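Local coordinates for protein LbaCas13a H328A (C2c2) (Lachnospiraceae bacterium NK4A179, PDB 5WLH) that binds a CRISPR guide RNA and, as a Cas13a enzyme, probably uses it to find and cleave target RNA, at residues Glu278-Phe283 and Ile441-Ile446; Arg293-Met298 and Tyr1226-Glu1231; Met650-Asp655 and Tyr862-Lys867. All blocks are in the same frame, centred on the assembly; numbering follows the deposited sequence.

Contact 1. Residues Glu278-Phe283 and Ile441-Ile446. With nucleotides of chain B.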
# COMPACT_ATOMS: atom_id res chain seq x y z
N GLU A 278 3.84 -15.90 28.16
CA GLU A 278 2.82 -16.88 28.54
C GLU A 278 1.76 -16.26 29.43
O GLU A 278 0.58 -16.62 29.35
CB GLU A 278 3.48 -18.07 29.24
CG GLU A 278 4.31 -18.99 28.34
CD GLU A 278 3.47 -19.95 27.50
OE1 GLU A 278 2.23 -19.91 27.55
OE2 GLU A 278 4.08 -20.77 26.77
N ALA A 279 2.15 -15.33 30.30
CA ALA A 279 1.17 -14.69 31.17
C ALA A 279 0.20 -13.87 30.35
O ALA A 279 -1.00 -13.84 30.64
CB ALA A 279 1.85 -13.81 32.22
N PHE A 280 0.70 -13.19 29.32
CA PHE A 280 -0.18 -12.40 28.48
C PHE A 280 -1.07 -13.29 27.63
O PHE A 280 -2.24 -12.97 27.40
CB PHE A 280 0.62 -11.45 27.59
CG PHE A 280 -0.25 -10.58 26.74
CD1 PHE A 280 -0.96 -9.54 27.32
CD2 PHE A 280 -0.42 -10.84 25.40
CE1 PHE A 280 -1.79 -8.74 26.56
CE2 PHE A 280 -1.27 -10.04 24.63
CZ PHE A 280 -1.94 -8.99 25.21
N LYS A 281 -0.54 -14.42 27.15
CA LYS A 281 -1.37 -15.40 26.47
C LYS A 281 -2.56 -15.81 27.35
O LYS A 281 -3.69 -15.95 26.86
CB LYS A 281 -0.53 -16.62 26.11
CG LYS A 281 -1.30 -17.75 25.48
CD LYS A 281 -0.45 -18.38 24.39
CE LYS A 281 0.43 -19.46 24.95
NZ LYS A 281 -0.40 -20.60 25.40
N LYS A 282 -2.32 -15.96 28.65
CA LYS A 282 -3.41 -16.28 29.56
C LYS A 282 -4.36 -15.11 29.70
O LYS A 282 -5.58 -15.30 29.75
CB LYS A 282 -2.86 -16.71 30.93
CG LYS A 282 -3.99 -16.93 31.95
CD LYS A 282 -3.52 -17.75 33.14
CE LYS A 282 -4.60 -17.79 34.22
NZ LYS A 282 -4.52 -16.60 35.12
N PHE A 283 -3.83 -13.88 29.73
CA PHE A 283 -4.69 -12.70 29.70
C PHE A 283 -5.64 -12.74 28.51
O PHE A 283 -6.83 -12.43 28.65
CB PHE A 283 -3.84 -11.42 29.67
CG PHE A 283 -4.64 -10.15 29.52
CD1 PHE A 283 -4.95 -9.64 28.26
CD2 PHE A 283 -5.06 -9.45 30.63
CE1 PHE A 283 -5.67 -8.48 28.13
CE2 PHE A 283 -5.78 -8.28 30.51
CZ PHE A 283 -6.10 -7.79 29.25
N ILE A 441 -3.93 -1.21 24.65
CA ILE A 441 -5.15 -1.70 24.03
C ILE A 441 -4.86 -2.12 22.59
O ILE A 441 -5.36 -3.15 22.12
CB ILE A 441 -6.24 -0.62 24.13
CG1 ILE A 441 -6.63 -0.43 25.60
CG2 ILE A 441 -7.45 -1.00 23.32
CD1 ILE A 441 -7.49 0.80 25.81
N ASN A 442 -4.00 -1.37 21.90
CA ASN A 442 -3.58 -1.75 20.56
C ASN A 442 -2.99 -3.15 20.55
O ASN A 442 -3.30 -3.97 19.68
CB ASN A 442 -2.54 -0.76 20.04
CG ASN A 442 -2.08 -1.11 18.64
OD1 ASN A 442 -2.77 -0.80 17.68
ND2 ASN A 442 -0.91 -1.74 18.52
N TYR A 443 -2.12 -3.43 21.52
CA TYR A 443 -1.44 -4.71 21.55
C TYR A 443 -2.44 -5.85 21.71
O TYR A 443 -2.35 -6.86 21.02
CB TYR A 443 -0.40 -4.71 22.67
CG TYR A 443 0.55 -5.87 22.60
CD1 TYR A 443 1.61 -5.88 21.70
CD2 TYR A 443 0.39 -6.98 23.42
CE1 TYR A 443 2.48 -6.95 21.62
CE2 TYR A 443 1.26 -8.05 23.35
CZ TYR A 443 2.29 -8.04 22.46
OH TYR A 443 3.16 -9.11 22.41
N ILE A 444 -3.41 -5.68 22.62
CA ILE A 444 -4.48 -6.67 22.75
C ILE A 444 -5.25 -6.80 21.44
O ILE A 444 -5.54 -7.91 20.99
CB ILE A 444 -5.42 -6.28 23.91
CG1 ILE A 444 -4.62 -6.10 25.20
CG2 ILE A 444 -6.50 -7.35 24.09
CD1 ILE A 444 -5.51 -5.43 26.28
N SER A 445 -5.60 -5.67 20.82
CA SER A 445 -6.34 -5.71 19.57
C SER A 445 -5.61 -6.54 18.51
O SER A 445 -6.18 -7.47 17.93
CB SER A 445 -6.57 -4.29 19.07
OG SER A 445 -7.23 -4.30 17.82
N ILE A 446 -4.33 -6.23 18.29
CA ILE A 446 -3.65 -6.88 17.18
C ILE A 446 -3.41 -8.36 17.46
O ILE A 446 -3.31 -9.17 16.53
CB ILE A 446 -2.32 -6.16 16.86
CG1 ILE A 446 -1.33 -6.29 18.01
CG2 ILE A 446 -2.62 -4.70 16.45
CD1 ILE A 446 0.07 -5.66 17.71
P C B 11 5.33 -8.45 19.32
OP1 C B 11 4.50 -9.30 20.18
OP2 C B 11 6.31 -7.51 19.94
O5' C B 11 6.20 -9.36 18.37
C5' C B 11 5.68 -10.57 17.86
C4' C B 11 6.75 -11.31 17.10
O4' C B 11 7.23 -10.51 16.00
C3' C B 11 8.01 -11.61 17.89
O3' C B 11 7.86 -12.70 18.75
C2' C B 11 9.01 -11.85 16.78
O2' C B 11 8.70 -13.08 16.13
C1' C B 11 8.62 -10.74 15.81
N1 C B 11 9.34 -9.48 16.06
C2 C B 11 10.63 -9.35 15.55
O2 C B 11 11.14 -10.31 14.95
N3 C B 11 11.27 -8.18 15.73
C4 C B 11 10.67 -7.17 16.38
N4 C B 11 11.35 -6.02 16.53
C5 C B 11 9.35 -7.29 16.91
C6 C B 11 8.73 -8.45 16.72
P C B 10 4.52 -2.30 18.15
OP1 C B 10 3.73 -2.15 19.41
OP2 C B 10 5.94 -1.86 18.00
O5' C B 10 4.60 -3.84 17.77
C5' C B 10 3.44 -4.65 17.61
C4' C B 10 3.76 -5.88 16.80
O4' C B 10 4.28 -5.47 15.51
C3' C B 10 4.85 -6.78 17.36
O3' C B 10 4.35 -7.67 18.33
C2' C B 10 5.37 -7.48 16.10
O2' C B 10 4.44 -8.47 15.67
C1' C B 10 5.30 -6.34 15.10
N1 C B 10 6.57 -5.58 15.01
C2 C B 10 7.59 -6.15 14.25
O2 C B 10 7.40 -7.26 13.69
N3 C B 10 8.75 -5.48 14.13
C4 C B 10 8.90 -4.30 14.74
N4 C B 10 10.07 -3.67 14.60
C5 C B 10 7.87 -3.70 15.54
C6 C B 10 6.73 -4.37 15.65
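Phe-280 and Tyr-443 carry the aromatic part of this contact. Their ring centroids lie 5.1 Å apart, and the planes meet obliquely at 55°. Tyr-443 reaches over one face of the phenylalanine ring, with CE2 of Tyr-443 3.5 Å from CE2 of Phe-280. Both residues hold CG anti to the backbone N (chi1 -168° for Tyr-443), which turns each ring toward the other helix.

The aliphatic part belongs to Ile-444. Its CG1 sits at the edge of the Phe-280 ring, in the ring plane, 3.9 Å from CZ of Phe-280. Its end, CD1, goes on to Phe-283, where it lies 3.6 Å from CE1 of Phe-283.

Segments 278-283 and 441-446, on helices 268-287 and 429-458, cross at -76° with their axes 11.8 Å apart. At this spacing they meet through long side chains and not through their backbones. The result is an interhelical aromatic cluster in this mainly helical protein, and Tyr-443 links it to the guide RNA backbone. Helix 398-417 packs against the same aromatics: Phe-403 stacks on Phe-280, and Phe-404 meets Phe-283 edge-to-face.

The polar part faces the RNA. Tyr-443 OH donates a hydrogen bond of 2.6 Å to OP1 of nucleotide C11 of chain B, whose phosphorus lies in the plane of the tyrosine ring, at its edge. Ile-446 adds an apolar touch, its CD1 3.5 Å from C5' of C10 of chain B.

Contact 2. Residues Arg293-Met298 and Tyr1226-Glu1231. With nucleotides of chain B.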
# COMPACT_ATOMS: atom_id res chain seq x y z
N ARG A 293 -18.43 -7.65 32.86
CA ARG A 293 -17.86 -7.28 34.14
C ARG A 293 -16.46 -7.87 34.33
O ARG A 293 -15.62 -7.25 34.98
CB ARG A 293 -18.80 -7.74 35.26
CG ARG A 293 -20.18 -7.10 35.17
CD ARG A 293 -21.16 -7.78 36.14
NE ARG A 293 -21.24 -9.22 35.90
CZ ARG A 293 -21.86 -10.09 36.69
NH1 ARG A 293 -22.47 -9.66 37.79
NH2 ARG A 293 -21.86 -11.38 36.39
N VAL A 294 -16.21 -9.06 33.77
CA VAL A 294 -14.89 -9.67 33.84
C VAL A 294 -13.89 -8.84 33.06
O VAL A 294 -12.77 -8.56 33.52
CB VAL A 294 -14.95 -11.12 33.31
CG1 VAL A 294 -13.54 -11.68 33.11
CG2 VAL A 294 -15.77 -12.02 34.23
N ARG A 295 -14.28 -8.43 31.85
CA ARG A 295 -13.40 -7.60 31.03
C ARG A 295 -13.18 -6.23 31.66
O ARG A 295 -12.04 -5.74 31.70
CB ARG A 295 -13.99 -7.46 29.63
CG ARG A 295 -14.32 -8.79 28.99
CD ARG A 295 -14.31 -8.69 27.45
NE ARG A 295 -15.14 -7.62 26.89
CZ ARG A 295 -16.47 -7.65 26.77
NH1 ARG A 295 -17.18 -8.70 27.20
NH2 ARG A 295 -17.09 -6.62 26.23
N ASP A 296 -14.25 -5.61 32.17
CA ASP A 296 -14.10 -4.32 32.84
C ASP A 296 -13.09 -4.40 33.97
O ASP A 296 -12.25 -3.51 34.12
CB ASP A 296 -15.45 -3.84 33.38
CG ASP A 296 -16.36 -3.30 32.30
OD1 ASP A 296 -16.09 -3.58 31.11
OD2 ASP A 296 -17.34 -2.59 32.64
N ASP A 297 -13.15 -5.46 34.78
CA ASP A 297 -12.23 -5.57 35.90
C ASP A 297 -10.79 -5.76 35.43
O ASP A 297 -9.85 -5.20 36.01
CB ASP A 297 -12.64 -6.71 36.82
CG ASP A 297 -11.64 -6.95 37.91
OD1 ASP A 297 -11.65 -6.16 38.88
OD2 ASP A 297 -10.85 -7.91 37.79
N MET A 298 -10.60 -6.53 34.35
CA MET A 298 -9.25 -6.75 33.83
C MET A 298 -8.69 -5.48 33.21
O MET A 298 -7.50 -5.18 33.39
CB MET A 298 -9.27 -7.89 32.82
CG MET A 298 -9.51 -9.25 33.48
SD MET A 298 -9.75 -10.49 32.20
CE MET A 298 -8.06 -10.77 31.67
N TYR A 1226 -22.25 -9.53 19.28
CA TYR A 1226 -21.49 -9.02 18.13
C TYR A 1226 -20.41 -8.05 18.59
O TYR A 1226 -19.27 -8.07 18.09
CB TYR A 1226 -22.44 -8.34 17.16
CG TYR A 1226 -21.81 -7.60 16.01
CD1 TYR A 1226 -21.41 -6.28 16.15
CD2 TYR A 1226 -21.65 -8.21 14.76
CE1 TYR A 1226 -20.85 -5.59 15.11
CE2 TYR A 1226 -21.09 -7.52 13.70
CZ TYR A 1226 -20.69 -6.21 13.89
OH TYR A 1226 -20.14 -5.49 12.87
N ALA A 1227 -20.75 -7.18 19.54
CA ALA A 1227 -19.86 -6.15 20.04
C ALA A 1227 -18.98 -6.63 21.19
O ALA A 1227 -18.23 -5.81 21.75
CB ALA A 1227 -20.67 -4.93 20.48
N SER A 1228 -19.06 -7.90 21.58
CA SER A 1228 -18.26 -8.37 22.71
C SER A 1228 -16.78 -8.23 22.39
O SER A 1228 -16.33 -8.62 21.31
CB SER A 1228 -18.60 -9.82 23.06
OG SER A 1228 -18.03 -10.17 24.31
N GLY A 1229 -16.04 -7.62 23.31
CA GLY A 1229 -14.63 -7.37 23.09
C GLY A 1229 -14.31 -6.16 22.23
O GLY A 1229 -13.15 -5.73 22.23
N LEU A 1230 -15.29 -5.57 21.54
CA LEU A 1230 -14.98 -4.51 20.59
C LEU A 1230 -14.50 -3.22 21.25
O LEU A 1230 -14.01 -2.34 20.54
CB LEU A 1230 -16.18 -4.19 19.70
CG LEU A 1230 -16.52 -5.25 18.65
CD1 LEU A 1230 -17.53 -4.69 17.67
CD2 LEU A 1230 -15.25 -5.76 17.95
N GLU A 1231 -14.61 -3.10 22.58
CA GLU A 1231 -13.96 -1.99 23.28
C GLU A 1231 -12.44 -1.97 23.05
O GLU A 1231 -11.83 -0.90 23.18
CB GLU A 1231 -14.28 -2.07 24.77
CG GLU A 1231 -13.57 -3.20 25.52
CD GLU A 1231 -14.29 -4.54 25.43
OE1 GLU A 1231 -15.42 -4.59 24.89
OE2 GLU A 1231 -13.71 -5.54 25.89
P G B 2 -15.42 9.18 27.71
OP1 G B 2 -15.38 10.63 28.06
OP2 G B 2 -16.63 8.63 27.04
O5' G B 2 -14.15 8.83 26.81
C5' G B 2 -12.83 9.01 27.31
C4' G B 2 -11.76 8.40 26.43
O4' G B 2 -11.91 6.95 26.39
C3' G B 2 -11.75 8.86 24.97
O3' G B 2 -10.41 8.83 24.51
C2' G B 2 -12.51 7.74 24.27
O2' G B 2 -12.27 7.64 22.88
C1' G B 2 -12.01 6.53 25.03
N9 G B 2 -12.91 5.39 24.96
C8 G B 2 -14.22 5.41 25.38
N7 G B 2 -14.81 4.26 25.20
C5 G B 2 -13.84 3.46 24.61
C6 G B 2 -13.93 2.10 24.20
O6 G B 2 -14.92 1.36 24.27
N1 G B 2 -12.74 1.62 23.68
C2 G B 2 -11.59 2.37 23.55
N2 G B 2 -10.55 1.70 23.01
N3 G B 2 -11.49 3.65 23.93
C4 G B 2 -12.65 4.13 24.46
O HOH W 1 -20.08 -9.26 25.92
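Arg-295 and Glu-1231 form a bidentate, side-on salt bridge. NE and NH2 of the arginine each take one carboxylate oxygen. NE of Arg-295 lies 2.7 Å from OE2 of Glu-1231, and the bond is nearly straight at 171°. NH2 of Arg-295 lies 3.0 Å from OE1 of Glu-1231. Both oxygens are met on their syn sides, but from somewhat out of the carboxylate plane, while both lie close to the guanidinium plane. The two planes are turned only 25° from each other. The glutamate gets there by a bend at chi2 (-84°), which folds the carboxylate toward the arginine.

Over one face of the guanidinium lies the backbone of Ser-1228 and Gly-1229. The N of Gly-1229 is 3.3 Å from NH2 of Arg-295, but both are donors and no bond forms. A water joins the two sides, accepting from NH1 of Arg-295 at 3.2 Å and hydrogen-bonded to OG of Ser-1228 at 2.8 Å.

The loop makes a type II beta turn from Ala-1227 to Leu-1230, with Gly-1229 at positive phi. It leads into the short, weakly bonded helix 1230-1233, where Glu-1231 faces Arg-295.

Further out, Tyr-287 OH bonds to OE2 of Glu-1231, and Glu-292 makes a second salt bridge with NH2 of Arg-295. Ser-289 O accepts a hydrogen bond from NH1 of Arg-295, and Tyr-1140 OH bonds to OG of Ser-1228. On the RNA side, the backbone O of Glu-1231 accepts two hydrogen bonds from guanine G2 of chain B, 2.7 Å from N1 and 2.9 Å from N2.

Contact 3. Residues Met650-Asp655 and Tyr862-Lys867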
# COMPACT_ATOMS: atom_id res chain seq x y z
N MET A 650 -0.57 5.63 -42.43
CA MET A 650 -0.07 6.84 -43.05
C MET A 650 1.41 6.73 -43.39
O MET A 650 1.91 7.51 -44.21
CB MET A 650 -0.31 8.04 -42.13
CG MET A 650 0.08 9.39 -42.69
SD MET A 650 -0.45 10.72 -41.58
CE MET A 650 -2.20 10.36 -41.49
N PHE A 651 2.12 5.77 -42.78
CA PHE A 651 3.57 5.69 -42.93
C PHE A 651 4.07 4.32 -43.34
O PHE A 651 5.25 4.20 -43.70
CB PHE A 651 4.25 6.13 -41.62
CG PHE A 651 3.86 7.51 -41.19
CD1 PHE A 651 4.50 8.62 -41.73
CD2 PHE A 651 2.84 7.72 -40.29
CE1 PHE A 651 4.13 9.91 -41.36
CE2 PHE A 651 2.47 9.00 -39.91
CZ PHE A 651 3.12 10.10 -40.45
N TYR A 652 3.23 3.28 -43.33
CA TYR A 652 3.67 1.95 -43.70
C TYR A 652 2.61 1.29 -44.57
O TYR A 652 1.44 1.69 -44.58
CB TYR A 652 3.97 1.10 -42.45
CG TYR A 652 5.08 1.69 -41.61
CD1 TYR A 652 6.42 1.51 -41.96
CD2 TYR A 652 4.80 2.43 -40.47
CE1 TYR A 652 7.44 2.06 -41.20
CE2 TYR A 652 5.81 2.98 -39.70
CZ TYR A 652 7.13 2.79 -40.07
OH TYR A 652 8.13 3.33 -39.30
N LYS A 653 3.04 0.28 -45.32
CA LYS A 653 2.14 -0.43 -46.21
C LYS A 653 1.16 -1.29 -45.42
O LYS A 653 1.55 -1.96 -44.46
CB LYS A 653 2.94 -1.30 -47.18
CG LYS A 653 3.94 -0.50 -48.01
CD LYS A 653 4.45 -1.30 -49.21
CE LYS A 653 5.51 -2.32 -48.78
NZ LYS A 653 6.04 -3.09 -49.95
N ASN A 654 -0.10 -1.29 -45.85
CA ASN A 654 -1.13 -2.09 -45.18
C ASN A 654 -0.68 -3.54 -45.03
O ASN A 654 -0.88 -4.15 -43.97
CB ASN A 654 -2.45 -2.02 -45.96
CG ASN A 654 -3.14 -0.66 -45.82
OD1 ASN A 654 -2.58 0.29 -45.27
ND2 ASN A 654 -4.37 -0.58 -46.31
N ASP A 655 -0.03 -4.10 -46.06
CA ASP A 655 0.36 -5.51 -46.02
C ASP A 655 1.41 -5.78 -44.95
O ASP A 655 1.36 -6.81 -44.26
CB ASP A 655 0.89 -5.94 -47.39
CG ASP A 655 -0.22 -6.30 -48.35
OD1 ASP A 655 -1.37 -6.51 -47.89
OD2 ASP A 655 0.06 -6.37 -49.56
N TYR A 862 11.21 -6.74 -37.92
CA TYR A 862 10.26 -5.77 -38.43
C TYR A 862 10.99 -4.68 -39.18
O TYR A 862 10.77 -3.48 -38.98
CB TYR A 862 9.41 -5.22 -37.29
CG TYR A 862 8.53 -6.32 -36.72
CD1 TYR A 862 7.54 -6.91 -37.50
CD2 TYR A 862 8.74 -6.81 -35.44
CE1 TYR A 862 6.76 -7.94 -37.00
CE2 TYR A 862 7.95 -7.84 -34.92
CZ TYR A 862 6.96 -8.39 -35.71
OH TYR A 862 6.18 -9.41 -35.23
N ALA A 863 11.89 -5.11 -40.07
CA ALA A 863 12.77 -4.19 -40.78
C ALA A 863 11.98 -3.16 -41.57
O ALA A 863 12.49 -2.05 -41.80
CB ALA A 863 13.70 -4.98 -41.71
N PHE A 864 10.75 -3.48 -41.99
CA PHE A 864 9.98 -2.50 -42.74
C PHE A 864 9.76 -1.23 -41.93
O PHE A 864 9.55 -0.16 -42.51
CB PHE A 864 8.64 -3.09 -43.21
CG PHE A 864 7.61 -3.25 -42.12
CD1 PHE A 864 6.81 -2.18 -41.72
CD2 PHE A 864 7.39 -4.50 -41.55
CE1 PHE A 864 5.84 -2.34 -40.73
CE2 PHE A 864 6.42 -4.66 -40.56
CZ PHE A 864 5.65 -3.58 -40.16
N VAL A 865 9.84 -1.33 -40.60
CA VAL A 865 9.70 -0.17 -39.73
C VAL A 865 10.75 0.89 -40.06
O VAL A 865 10.48 2.09 -39.97
CB VAL A 865 9.78 -0.62 -38.26
CG1 VAL A 865 9.98 0.56 -37.33
CG2 VAL A 865 8.53 -1.41 -37.88
N LEU A 866 11.95 0.47 -40.46
CA LEU A 866 13.02 1.43 -40.73
C LEU A 866 12.77 2.28 -41.97
O LEU A 866 13.48 3.27 -42.16
CB LEU A 866 14.36 0.71 -40.88
CG LEU A 866 14.75 -0.30 -39.80
CD1 LEU A 866 16.06 -0.98 -40.16
CD2 LEU A 866 14.84 0.35 -38.44
N LYS A 867 11.79 1.94 -42.81
CA LYS A 867 11.56 2.64 -44.07
C LYS A 867 10.15 3.21 -44.15
O LYS A 867 9.35 2.79 -45.00
CB LYS A 867 11.85 1.71 -45.24
CG LYS A 867 13.31 1.28 -45.31
CD LYS A 867 14.19 2.42 -45.79
CE LYS A 867 15.61 2.30 -45.24
NZ LYS A 867 15.76 3.02 -43.94
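Tyr-652 points its ring at the turn formed by Phe-864 and Val-865, and here the packing is close. OH of Tyr-652 donates a 2.7 Å hydrogen bond to the backbone O of Val-865. The donor lies in the carbonyl plane, on a lone pair, at a C=O...donor angle of 130°. Beside it, O of Phe-864 comes to the ring edge, 3.3 Å from CE1 of Tyr-652. The Phe-864 ring turns its own edge toward the face of the tyrosine, an offset edge-to-face pair with planes at 77°. CD1 of Phe-864 is 3.7 Å from CD1 of Tyr-652. With chi1 at 75°, CG of Phe-864 stands between the backbone N and the carbonyl carbon, which brings the ring back to Tyr-652.

Tyr-652 lies just before helix 654-665, whose N-cap position is Lys-653. The partner is the loop after helix 843-861, where residues 863-866 coil helically through bonds three residues apart, such as Val-865 N to Tyr-862 O. Phe-716 and Leu-720 of helix 709-732 also pack on Tyr-652. A leucine in place of Tyr-652 would probably leave the O of Val-865 without its hydroxyl donor and the edge of Phe-864 without an aromatic face.

The other side is loose and open to solvent. Lys-867 is exposed, and its backbone C only comes to 4.2 Å from CE1 of Tyr-652. Its side chain turns back on its own segment: NZ of Lys-867 donates a 2.9 Å hydrogen bond to O of Leu-866, from above the carbonyl plane.

Overall arrangement
Contacts 1 and 2 are buried and adjoin. Their centres are 13 Å apart, and Phe-283 packs on Met-298 between them. They use consecutive helices, 268-287 and 292-311, and helix 1230-1233 of contact 2 also packs on the second helix of contact 1. Both reach the bound RNA, contact 1 at a backbone phosphate and contact 2 at a base. Their chemistry differs: contact 1 is mostly apolar between two helices, while contact 2 is ionic between a helix and a turn. Contact 3 is only partly buried. It lies across the chain's centre, about 69 Å from contact 1 centre to centre, and joins loop segments through one tyrosine.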